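Xyloglucanase (PDB 2JEQ) probably cuts internal beta-1,4-glucosidic bonds in the backbone of xyloglucan, a plant cell-wall polysaccharide, as a family 5 glycoside hydrolase. Local coordinates at residues Trp46-Gln51 / Pro72-Lys77; Ile86-Ser91 / Val126-His131; Gly322-Ile327 / Pro358-Asn363. All coordinates share one frame; numbering follows the deposited sequence.

All three contacts belong to one eight-stranded parallel barrel, and they follow one another along the chain without overlapping. Contact 1 packs the tail of the first strand, 45-47, against helix 72-80, which leads into strand 85-88. Contact 2 pairs that second strand with the third, 125-129, and contact 3 joins the seventh, 319-324, to the eighth, 356-360. Strand 45-47 has the second and eighth strands as neighbours, so N47 links all three, bonding to R87, G322 and Y360. The centres lie about 12 to 13 Å apart. A salt bridge from R87 to E323 spans contacts 2 and 3 near the bound glucose units.

Contact 1: Trp46-Gln51 / Pro72-Lys77; sequences WNLGNQ and PELIKK. With BGC (beta-D-glucopyranose), chain B.
L48 and L74 meet methyl to methyl, CD1 of L48 lying 3.7 Å from CD2 of L74, with the two side chains slanting past each other. The contact between the segments is wholly apolar, and all four residues that make it are buried. The same CD1 of L48 also faces I75, 4.3 Å from its CD1, so one methyl sits against both helix residues. L48 can reach them because its CG is anti to the backbone N (chi1 -178°), which carries the branch out toward the helix. W46 contributes the benzo end of its indole: CH2 stands 4.3 Å from CD2 of L74, and CZ3 is a little farther from I75 CD1. Both methyls approach that ring obliquely. The packing joins the first barrel strand to helix 72-80 on the outside of a TIM barrel, the inner layer of sheet meeting the outer layer of helices. V115 of helix 106-120 also touches L48.

The polar interactions point elsewhere. W46 NE1 donates to D362 OD2, drawing the pyrrole side of the indole toward the loop after the last barrel strand. Past the inverse gamma turn centred on L48, the chain reaches the sugar: N50 ND2 donates to O3 of the chain B glucose at 3.0 Å, with an N-H...O angle of 158°, while N50 OD1 lies 3.5 Å from C2 of that sugar.

Contact 2: Ile86-Ser91 / Val126-His131; sequences IRIPVS and VIINIH. With BGC (beta-D-glucopyranose), chain C.
H131 and P89 lie side by side and point the same way, just past the ends of two paired strands. Start at H131 CB, which is 3.6 Å from V90 O and has S91 OG a little farther off. CG is anti to the backbone N (chi1 -159°), and that brings one imidazole face against the proline. There P89 CB sits over the face in a CH-pi contact, 3.8 Å from the ring centroid and displaced toward the rim on the ND1 side. Further out, CE1 lies 3.2 Å from O2 of the chain C glucose. At the tip, NE2 and O3 of the same sugar share a hydrogen bond of 2.9 Å, almost perfectly straight at 177°; either could be the donor. A leucine in place of H131 would probably leave that O3 without its ring nitrogen partner and strip P89 of the flat face it rests on.

Behind this ring lies a beta-alpha-beta unit of the TIM barrel: strands 85-88 and 125-129, connected through helix 106-120, run parallel at 15°. I127 N donates to I86 O and I88 N to I127 O, and farther along H131 N donates to V90 O. On the barrel's inner side the extended R87 chain lays CG 3.9 Å from I127 CB, then carries its guanidinium to salt bridges with E178 and E323. On the outer side, I88 CD1 packs 3.7 Å from V126 CG1.

Contact 3: Gly322-Ile327 / Pro358-Asn363; sequences GEFGSI and PVYWDN. With BGC (beta-D-glucopyranose), chain C; BGC (beta-D-glucopyranose), chain B.
The axes of strands 322-324 and 358-360 approach to 4.7 Å but diverge by 65°, and just beyond them W361 N donates to F324 O. They belong to the seventh and eighth strands of a TIM barrel, joined through helix 336-353 as a beta-alpha-beta unit. E323 lies near the C-terminal end of the seventh, where family 5 relatives carry the nucleophilic glutamate, a role it probably shares.

E323 and W361 run side by side toward the sugars. E323 is extended beyond CG (chi2 174°), which carries its carboxylate along the indole to the chain C glucose. The glutamate CG lies 3.8 Å from W361 CE3, and its OE2 accepts from O2 of that sugar at 2.8 Å. The same glucose lies over one indole face, its C3 3.5 Å above the W361 ring plane. W361 NE1 donates to O2 of the chain B glucose, which lies at the ring edge in the indole plane, and N363 ND2 donates to O3 of that unit at 2.8 Å.

On the side facing helix 336-353, F324 and Y360 make a T-shaped pair, planes 84° apart, with the tyrosine edge directed at the phenylalanine face. G325 passes the same tyrosine at backbone angles that would jam any CB against the preceding carbonyl O. Y360 OH is hydrogen-bonded to F371 O, and it also accepts from a water 2.7 Å away that in turn accepts from S326 N.

Contact 1: Trp46-Gln51 / Pro72-Lys77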
loop_
_atom_site.group_PDB
_atom_site.type_symbol
_atom_site.label_atom_id
_atom_site.label_comp_id
_atom_site.label_asym_id
_atom_site.label_seq_id
_atom_site.Cartn_x
_atom_site.Cartn_y
_atom_site.Cartn_z
ATOM N N TRP A 46 7.144 -0.954 6.144
ATOM C CA TRP A 46 6.439 -2.093 6.718
ATOM C C TRP A 46 4.933 -1.800 6.786
ATOM O O TRP A 46 4.540 -0.728 7.202
ATOM C CB TRP A 46 7.027 -2.363 8.096
ATOM C CG TRP A 46 6.493 -3.547 8.820
ATOM C CD1 TRP A 46 6.876 -4.855 8.673
ATOM C CD2 TRP A 46 5.476 -3.530 9.816
ATOM N NE1 TRP A 46 6.146 -5.665 9.518
ATOM C CE2 TRP A 46 5.291 -4.875 10.250
ATOM C CE3 TRP A 46 4.721 -2.510 10.411
ATOM C CZ2 TRP A 46 4.365 -5.223 11.246
ATOM C CZ3 TRP A 46 3.793 -2.852 11.409
ATOM C CH2 TRP A 46 3.619 -4.207 11.803
ATOM N N ASN A 47 4.097 -2.735 6.340
ATOM C CA ASN A 47 2.634 -2.563 6.453
ATOM C C ASN A 47 2.078 -3.053 7.775
ATOM O O ASN A 47 2.374 -4.175 8.204
ATOM C CB ASN A 47 1.911 -3.301 5.336
ATOM C CG ASN A 47 1.773 -2.476 4.079
ATOM O OD1 ASN A 47 0.804 -1.699 3.904
ATOM N ND2 ASN A 47 2.714 -2.677 3.148
ATOM N N LEU A 48 1.233 -2.233 8.402
ATOM C CA LEU A 48 0.509 -2.613 9.608
ATOM C C LEU A 48 -0.767 -3.319 9.143
ATOM O O LEU A 48 -1.887 -2.820 9.303
ATOM C CB LEU A 48 0.215 -1.379 10.484
ATOM C CG LEU A 48 -0.489 -1.520 11.835
ATOM C CD1 LEU A 48 0.329 -2.410 12.796
ATOM C CD2 LEU A 48 -0.849 -0.156 12.496
ATOM N N GLY A 49 -0.583 -4.471 8.508
ATOM C CA GLY A 49 -1.677 -5.114 7.768
ATOM C C GLY A 49 -2.582 -5.905 8.666
ATOM O O GLY A 49 -2.160 -6.339 9.751
ATOM N N ASN A 50 -3.812 -6.158 8.187
ATOM C CA ASN A 50 -4.912 -6.724 9.015
ATOM C C ASN A 50 -5.169 -6.031 10.376
ATOM O O ASN A 50 -5.371 -6.687 11.440
ATOM C CB ASN A 50 -4.730 -8.243 9.213
ATOM C CG ASN A 50 -5.041 -9.042 7.967
ATOM O OD1 ASN A 50 -5.275 -8.487 6.886
ATOM N ND2 ASN A 50 -5.034 -10.362 8.112
ATOM N N GLN A 51 -5.225 -4.699 10.350
ATOM C CA GLN A 51 -5.604 -3.944 11.569
ATOM C C GLN A 51 -6.697 -2.937 11.250
ATOM O O GLN A 51 -7.879 -3.278 11.191
ATOM C CB GLN A 51 -4.386 -3.296 12.256
ATOM C CG GLN A 51 -3.242 -4.288 12.610
ATOM C CD GLN A 51 -3.279 -4.853 14.056
ATOM O OE1 GLN A 51 -2.248 -5.306 14.565
ATOM N NE2 GLN A 51 -4.447 -4.807 14.713
ATOM N N PRO A 72 1.721 1.235 20.863
ATOM C CA PRO A 72 2.948 1.903 20.394
ATOM C C PRO A 72 4.217 1.038 20.418
ATOM O O PRO A 72 5.135 1.284 19.628
ATOM C CB PRO A 72 3.103 3.084 21.355
ATOM C CG PRO A 72 2.112 2.890 22.425
ATOM C CD PRO A 72 1.104 1.915 22.010
ATOM N N GLU A 73 4.286 0.066 21.337
ATOM C CA GLU A 73 5.445 -0.817 21.449
ATOM C C GLU A 73 5.664 -1.640 20.175
ATOM O O GLU A 73 6.807 -1.906 19.791
ATOM C CB GLU A 73 5.287 -1.741 22.659
ATOM C CG GLU A 73 5.434 -1.033 24.001
ATOM C CD GLU A 73 4.186 -0.241 24.451
ATOM O OE1 GLU A 73 3.134 -0.270 23.774
ATOM O OE2 GLU A 73 4.255 0.392 25.530
ATOM N N LEU A 74 4.574 -2.019 19.503
ATOM C CA LEU A 74 4.694 -2.689 18.198
ATOM C C LEU A 74 5.447 -1.856 17.162
ATOM O O LEU A 74 6.326 -2.362 16.455
ATOM C CB LEU A 74 3.321 -3.025 17.625
ATOM C CG LEU A 74 3.359 -3.709 16.240
ATOM C CD1 LEU A 74 4.234 -4.977 16.198
ATOM C CD2 LEU A 74 1.961 -4.024 15.747
ATOM N N ILE A 75 5.049 -0.594 17.038
ATOM C CA ILE A 75 5.674 0.322 16.081
ATOM C C ILE A 75 7.120 0.610 16.497
ATOM O O ILE A 75 7.994 0.697 15.667
ATOM C CB ILE A 75 4.850 1.623 15.914
ATOM C CG1 ILE A 75 3.383 1.327 15.558
ATOM C CG2 ILE A 75 5.492 2.562 14.866
ATOM C CD1 ILE A 75 3.132 0.492 14.326
ATOM N N LYS A 76 7.380 0.738 17.795
ATOM C CA LYS A 76 8.768 0.844 18.272
ATOM C C LYS A 76 9.639 -0.361 17.887
ATOM O O LYS A 76 10.814 -0.189 17.533
ATOM C CB LYS A 76 8.820 1.110 19.780
ATOM C CG LYS A 76 8.102 2.393 20.123
ATOM C CD LYS A 76 8.496 2.950 21.470
ATOM C CE LYS A 76 7.662 4.205 21.776
ATOM N NZ LYS A 76 8.539 5.342 22.238
ATOM N N LYS A 77 9.067 -1.567 17.957
ATOM C CA LYS A 77 9.785 -2.784 17.561
ATOM C C LYS A 77 10.110 -2.813 16.063
ATOM O O LYS A 77 11.230 -3.149 15.674
ATOM C CB LYS A 77 9.007 -4.042 17.956
ATOM C CG LYS A 77 9.781 -5.350 17.736
ATOM C CD LYS A 77 10.981 -5.440 18.675
ATOM C CE LYS A 77 11.567 -6.850 18.713
ATOM N NZ LYS A 77 12.369 -7.040 19.950
HETATM C C2 BGC B . -4.493 -10.448 4.056
HETATM C C3 BGC B . -5.431 -11.553 4.465
HETATM C C4 BGC B . -6.860 -11.012 4.605
HETATM C C5 BGC B . -7.231 -10.306 3.294
HETATM C C6 BGC B . -8.659 -9.762 3.300
HETATM C C1 BGC B . -5.000 -9.794 2.777
HETATM O O2 BGC B . -3.203 -10.984 3.893
HETATM O O3 BGC B . -4.860 -12.063 5.651
HETATM O O4 BGC B . -7.736 -12.111 4.729
HETATM O O5 BGC B . -6.291 -9.284 2.986
HETATM O O6 BGC B . -9.153 -9.895 1.979
#

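Contact 2: Ile86-Ser91 / Val126-His131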
loop_
_atom_site.group_PDB
_atom_site.type_symbol
_atom_site.label_atom_id
_atom_site.label_comp_id
_atom_site.label_asym_id
_atom_site.label_seq_id
_atom_site.Cartn_x
_atom_site.Cartn_y
_atom_site.Cartn_z
ATOM N N ILE A 86 6.105 3.370 7.815
ATOM C CA ILE A 86 5.047 2.419 8.098
ATOM C C ILE A 86 3.870 2.727 7.189
ATOM O O ILE A 86 3.447 3.878 7.070
ATOM C CB ILE A 86 4.587 2.421 9.585
ATOM C CG1 ILE A 86 5.759 2.327 10.589
ATOM C CG2 ILE A 86 3.553 1.308 9.833
ATOM C CD1 ILE A 86 6.439 0.988 10.756
ATOM N N ARG A 87 3.310 1.701 6.564
ATOM C CA ARG A 87 2.067 1.938 5.850
ATOM C C ARG A 87 0.919 1.391 6.672
ATOM O O ARG A 87 1.019 0.281 7.239
ATOM C CB ARG A 87 2.095 1.318 4.463
ATOM C CG ARG A 87 0.872 1.637 3.650
ATOM C CD ARG A 87 1.090 1.052 2.272
ATOM N NE ARG A 87 -0.057 1.124 1.367
ATOM C CZ ARG A 87 -0.863 0.109 1.062
ATOM N NH1 ARG A 87 -0.746 -1.083 1.669
ATOM N NH2 ARG A 87 -1.823 0.289 0.163
ATOM N N ILE A 88 -0.146 2.188 6.733
ATOM C CA ILE A 88 -1.294 1.940 7.588
ATOM C C ILE A 88 -2.547 1.862 6.720
ATOM O O ILE A 88 -3.171 2.882 6.429
ATOM C CB ILE A 88 -1.500 3.041 8.677
ATOM C CG1 ILE A 88 -0.282 3.115 9.609
ATOM C CG2 ILE A 88 -2.811 2.761 9.478
ATOM C CD1 ILE A 88 -0.341 4.235 10.668
ATOM N N PRO A 89 -2.916 0.645 6.309
ATOM C CA PRO A 89 -4.205 0.429 5.676
ATOM C C PRO A 89 -5.329 0.845 6.625
ATOM O O PRO A 89 -5.321 0.427 7.782
ATOM C CB PRO A 89 -4.212 -1.101 5.431
ATOM C CG PRO A 89 -2.753 -1.450 5.340
ATOM C CD PRO A 89 -2.130 -0.593 6.390
ATOM N N VAL A 90 -6.266 1.671 6.152
ATOM C CA VAL A 90 -7.464 2.025 6.943
ATOM C C VAL A 90 -8.716 1.868 6.097
ATOM O O VAL A 90 -8.808 2.437 4.988
ATOM C CB VAL A 90 -7.472 3.527 7.408
ATOM C CG1 VAL A 90 -8.483 3.753 8.451
ATOM C CG2 VAL A 90 -6.074 4.018 7.895
ATOM N N SER A 91 -9.717 1.199 6.668
ATOM C CA SER A 91 -11.046 1.080 6.068
ATOM C C SER A 91 -12.062 1.981 6.758
ATOM O O SER A 91 -12.022 2.195 7.984
ATOM C CB SER A 91 -11.545 -0.368 6.175
ATOM O OG SER A 91 -10.852 -1.156 5.222
ATOM N N VAL A 126 4.807 7.861 7.364
ATOM C CA VAL A 126 3.533 7.218 7.630
ATOM C C VAL A 126 2.674 7.440 6.431
ATOM O O VAL A 126 2.580 8.546 5.921
ATOM C CB VAL A 126 2.870 7.816 8.889
ATOM C CG1 VAL A 126 1.623 6.990 9.290
ATOM C CG2 VAL A 126 3.873 7.840 10.010
ATOM N N ILE A 127 2.071 6.359 5.952
ATOM C CA ILE A 127 1.156 6.440 4.842
ATOM C C ILE A 127 -0.204 5.981 5.354
ATOM O O ILE A 127 -0.317 4.885 5.917
ATOM C CB ILE A 127 1.585 5.509 3.671
ATOM C CG1 ILE A 127 2.913 5.951 3.055
ATOM C CG2 ILE A 127 0.482 5.442 2.592
ATOM C CD1 ILE A 127 3.632 4.893 2.235
ATOM N N ILE A 128 -1.226 6.806 5.163
ATOM C CA ILE A 128 -2.610 6.366 5.382
ATOM C C ILE A 128 -3.406 6.333 4.100
ATOM O O ILE A 128 -3.262 7.207 3.249
ATOM C CB ILE A 128 -3.393 7.195 6.475
ATOM C CG1 ILE A 128 -3.461 8.700 6.162
ATOM C CG2 ILE A 128 -2.781 6.937 7.862
ATOM C CD1 ILE A 128 -4.265 9.476 7.263
ATOM N N ASN A 129 -4.257 5.324 3.951
ATOM C CA ASN A 129 -5.040 5.237 2.723
ATOM C C ASN A 129 -6.529 5.051 2.961
ATOM O O ASN A 129 -7.001 5.161 4.105
ATOM C CB ASN A 129 -4.471 4.143 1.797
ATOM C CG ASN A 129 -4.714 2.710 2.312
ATOM O OD1 ASN A 129 -4.281 1.731 1.684
ATOM N ND2 ASN A 129 -5.422 2.584 3.410
ATOM N N ILE A 130 -7.258 4.782 1.875
ATOM C CA ILE A 130 -8.583 4.157 1.924
ATOM C C ILE A 130 -8.440 2.737 1.330
ATOM O O ILE A 130 -8.101 2.571 0.143
ATOM C CB ILE A 130 -9.665 5.012 1.216
ATOM C CG1 ILE A 130 -9.874 6.346 1.944
ATOM C CG2 ILE A 130 -11.022 4.301 1.256
ATOM C CD1 ILE A 130 -10.843 7.313 1.228
ATOM N N HIS A 131 -8.656 1.711 2.159
ATOM C CA HIS A 131 -8.263 0.336 1.812
ATOM C C HIS A 131 -9.455 -0.548 1.395
ATOM O O HIS A 131 -9.676 -0.744 0.201
ATOM C CB HIS A 131 -7.502 -0.311 2.987
ATOM C CG HIS A 131 -6.631 -1.476 2.598
ATOM N ND1 HIS A 131 -5.315 -1.325 2.209
ATOM C CD2 HIS A 131 -6.888 -2.807 2.539
ATOM C CE1 HIS A 131 -4.798 -2.509 1.937
ATOM N NE2 HIS A 131 -5.732 -3.428 2.128
HETATM C C2 BGC C . -4.207 -6.171 -0.194
HETATM C C3 BGC C . -4.245 -6.758 1.212
HETATM C C4 BGC C . -4.196 -8.304 1.184
HETATM C C5 BGC C . -3.059 -8.782 0.259
HETATM C C6 BGC C . -2.826 -10.299 0.136
HETATM C C1 BGC C . -3.016 -6.830 -0.864
HETATM O O1 BGC C . -2.648 -6.227 -2.076
HETATM O O2 BGC C . -4.076 -4.762 -0.146
HETATM O O3 BGC C . -5.412 -6.314 1.846
HETATM O O4 BGC C . -4.031 -8.785 2.501
HETATM O O5 BGC C . -3.336 -8.197 -1.008
HETATM O O6 BGC C . -4.002 -10.974 -0.285
#

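Contact 3: Gly322-Ile327 / Pro358-Asn363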
loop_
_atom_site.group_PDB
_atom_site.type_symbol
_atom_site.label_atom_id
_atom_site.label_comp_id
_atom_site.label_asym_id
_atom_site.label_seq_id
_atom_site.Cartn_x
_atom_site.Cartn_y
_atom_site.Cartn_z
ATOM N N GLY A 322 3.965 -0.227 -2.490
ATOM C CA GLY A 322 3.278 -0.165 -1.192
ATOM C C GLY A 322 3.034 -1.494 -0.504
ATOM O O GLY A 322 2.821 -1.538 0.696
ATOM N N GLU A 323 3.096 -2.576 -1.281
ATOM C CA GLU A 323 3.051 -3.936 -0.773
ATOM C C GLU A 323 3.897 -4.896 -1.659
ATOM O O GLU A 323 3.941 -4.788 -2.905
ATOM C CB GLU A 323 1.591 -4.445 -0.655
ATOM C CG GLU A 323 0.610 -3.503 0.014
ATOM C CD GLU A 323 -0.829 -4.043 -0.043
ATOM O OE1 GLU A 323 -0.988 -5.102 -0.676
ATOM O OE2 GLU A 323 -1.774 -3.406 0.516
ATOM N N PHE A 324 4.593 -5.816 -0.984
ATOM C CA PHE A 324 5.300 -6.950 -1.596
ATOM C C PHE A 324 5.494 -8.010 -0.475
ATOM O O PHE A 324 5.390 -7.707 0.736
ATOM C CB PHE A 324 6.669 -6.550 -2.222
ATOM C CG PHE A 324 7.786 -6.333 -1.226
ATOM C CD1 PHE A 324 7.942 -5.105 -0.596
ATOM C CD2 PHE A 324 8.691 -7.364 -0.923
ATOM C CE1 PHE A 324 8.972 -4.905 0.334
ATOM C CE2 PHE A 324 9.716 -7.173 0.015
ATOM C CZ PHE A 324 9.857 -5.932 0.640
ATOM N N GLY A 325 5.733 -9.242 -0.875
ATOM C CA GLY A 325 5.943 -10.296 0.098
ATOM C C GLY A 325 5.495 -11.625 -0.453
ATOM O O GLY A 325 4.901 -11.687 -1.524
ATOM N N SER A 326 5.815 -12.690 0.289
ATOM C CA SER A 326 5.436 -14.050 -0.057
ATOM C C SER A 326 4.917 -14.747 1.200
ATOM O O SER A 326 5.405 -14.521 2.316
ATOM C CB SER A 326 6.620 -14.842 -0.645
ATOM O OG SER A 326 7.792 -14.727 0.167
ATOM N N ILE A 327 3.900 -15.574 0.984
ATOM C CA ILE A 327 3.234 -16.294 2.052
ATOM C C ILE A 327 4.094 -17.436 2.597
ATOM O O ILE A 327 4.881 -18.056 1.865
ATOM C CB ILE A 327 1.855 -16.875 1.602
ATOM C CG1 ILE A 327 1.955 -17.832 0.380
ATOM C CG2 ILE A 327 0.870 -15.781 1.321
ATOM C CD1 ILE A 327 0.601 -18.515 0.052
ATOM N N PRO A 358 10.416 0.309 -1.201
ATOM C CA PRO A 358 9.809 -1.005 -0.983
ATOM C C PRO A 358 9.165 -1.084 0.393
ATOM O O PRO A 358 9.828 -0.790 1.383
ATOM C CB PRO A 358 10.990 -1.960 -1.076
ATOM C CG PRO A 358 12.239 -1.101 -0.682
ATOM C CD PRO A 358 11.847 0.361 -0.817
ATOM N N VAL A 359 7.893 -1.499 0.436
ATOM C CA VAL A 359 7.106 -1.575 1.669
ATOM C C VAL A 359 6.561 -3.006 1.847
ATOM O O VAL A 359 5.688 -3.432 1.108
ATOM C CB VAL A 359 5.931 -0.555 1.657
ATOM C CG1 VAL A 359 5.165 -0.574 2.973
ATOM C CG2 VAL A 359 6.458 0.879 1.347
ATOM N N TYR A 360 7.096 -3.728 2.829
ATOM C CA TYR A 360 6.700 -5.097 3.089
ATOM C C TYR A 360 5.248 -5.290 3.579
ATOM O O TYR A 360 4.782 -4.559 4.468
ATOM C CB TYR A 360 7.724 -5.774 4.036
ATOM C CG TYR A 360 7.404 -7.230 4.259
ATOM C CD1 TYR A 360 7.759 -8.193 3.316
ATOM C CD2 TYR A 360 6.658 -7.627 5.368
ATOM C CE1 TYR A 360 7.453 -9.545 3.513
ATOM C CE2 TYR A 360 6.303 -8.958 5.544
ATOM C CZ TYR A 360 6.723 -9.901 4.627
ATOM O OH TYR A 360 6.384 -11.187 4.831
ATOM N N TRP A 361 4.547 -6.264 2.992
ATOM C CA TRP A 361 3.202 -6.651 3.451
ATOM C C TRP A 361 3.235 -7.645 4.623
ATOM O O TRP A 361 3.518 -8.801 4.429
ATOM C CB TRP A 361 2.348 -7.277 2.338
ATOM C CG TRP A 361 0.948 -7.588 2.857
ATOM C CD1 TRP A 361 0.378 -8.827 3.032
ATOM C CD2 TRP A 361 -0.011 -6.643 3.295
ATOM N NE1 TRP A 361 -0.891 -8.698 3.558
ATOM C CE2 TRP A 361 -1.162 -7.366 3.711
ATOM C CE3 TRP A 361 -0.035 -5.247 3.357
ATOM C CZ2 TRP A 361 -2.300 -6.733 4.197
ATOM C CZ3 TRP A 361 -1.165 -4.622 3.855
ATOM C CH2 TRP A 361 -2.282 -5.360 4.254
ATOM N N ASP A 362 2.898 -7.174 5.817
ATOM C CA ASP A 362 2.871 -8.000 7.025
ATOM C C ASP A 362 1.428 -8.007 7.498
ATOM O O ASP A 362 0.866 -6.964 7.802
ATOM C CB ASP A 362 3.795 -7.386 8.076
ATOM C CG ASP A 362 4.030 -8.283 9.279
ATOM O OD1 ASP A 362 3.080 -8.914 9.817
ATOM O OD2 ASP A 362 5.209 -8.337 9.723
ATOM N N ASN A 363 0.790 -9.163 7.500
ATOM C CA ASN A 363 -0.593 -9.193 7.960
ATOM C C ASN A 363 -0.743 -9.724 9.420
ATOM O O ASN A 363 -1.866 -10.015 9.873
ATOM C CB ASN A 363 -1.463 -9.971 6.968
ATOM C CG ASN A 363 -1.195 -11.478 6.980
ATOM O OD1 ASN A 363 -0.172 -11.943 7.486
ATOM N ND2 ASN A 363 -2.147 -12.256 6.431
HETATM C C2 BGC C . -4.207 -6.171 -0.194
HETATM C C3 BGC C . -4.245 -6.758 1.212
HETATM C C4 BGC C . -4.196 -8.304 1.184
HETATM C C5 BGC C . -3.059 -8.782 0.259
HETATM C C6 BGC C . -2.826 -10.299 0.136
HETATM C C1 BGC C . -3.016 -6.830 -0.864
HETATM O O1 BGC C . -2.648 -6.227 -2.076
HETATM O O2 BGC C . -4.076 -4.762 -0.146
HETATM O O3 BGC C . -5.412 -6.314 1.846
HETATM O O4 BGC C . -4.031 -8.785 2.501
HETATM O O5 BGC C . -3.336 -8.197 -1.008
HETATM O O6 BGC C . -4.002 -10.974 -0.285
HETATM C C2 BGC B . -4.493 -10.448 4.056
HETATM C C3 BGC B . -5.431 -11.553 4.465
HETATM C C4 BGC B . -6.860 -11.012 4.605
HETATM C C5 BGC B . -7.231 -10.306 3.294
HETATM C C6 BGC B . -8.659 -9.762 3.300
HETATM C C1 BGC B . -5.000 -9.794 2.777
HETATM O O2 BGC B . -3.203 -10.984 3.893
HETATM O O3 BGC B . -4.860 -12.063 5.651
HETATM O O4 BGC B . -7.736 -12.111 4.729
HETATM O O5 BGC B . -6.291 -9.284 2.986
HETATM O O6 BGC B . -9.153 -9.895 1.979
HETATM O O HOH W 1 7.420 -12.802 2.925
#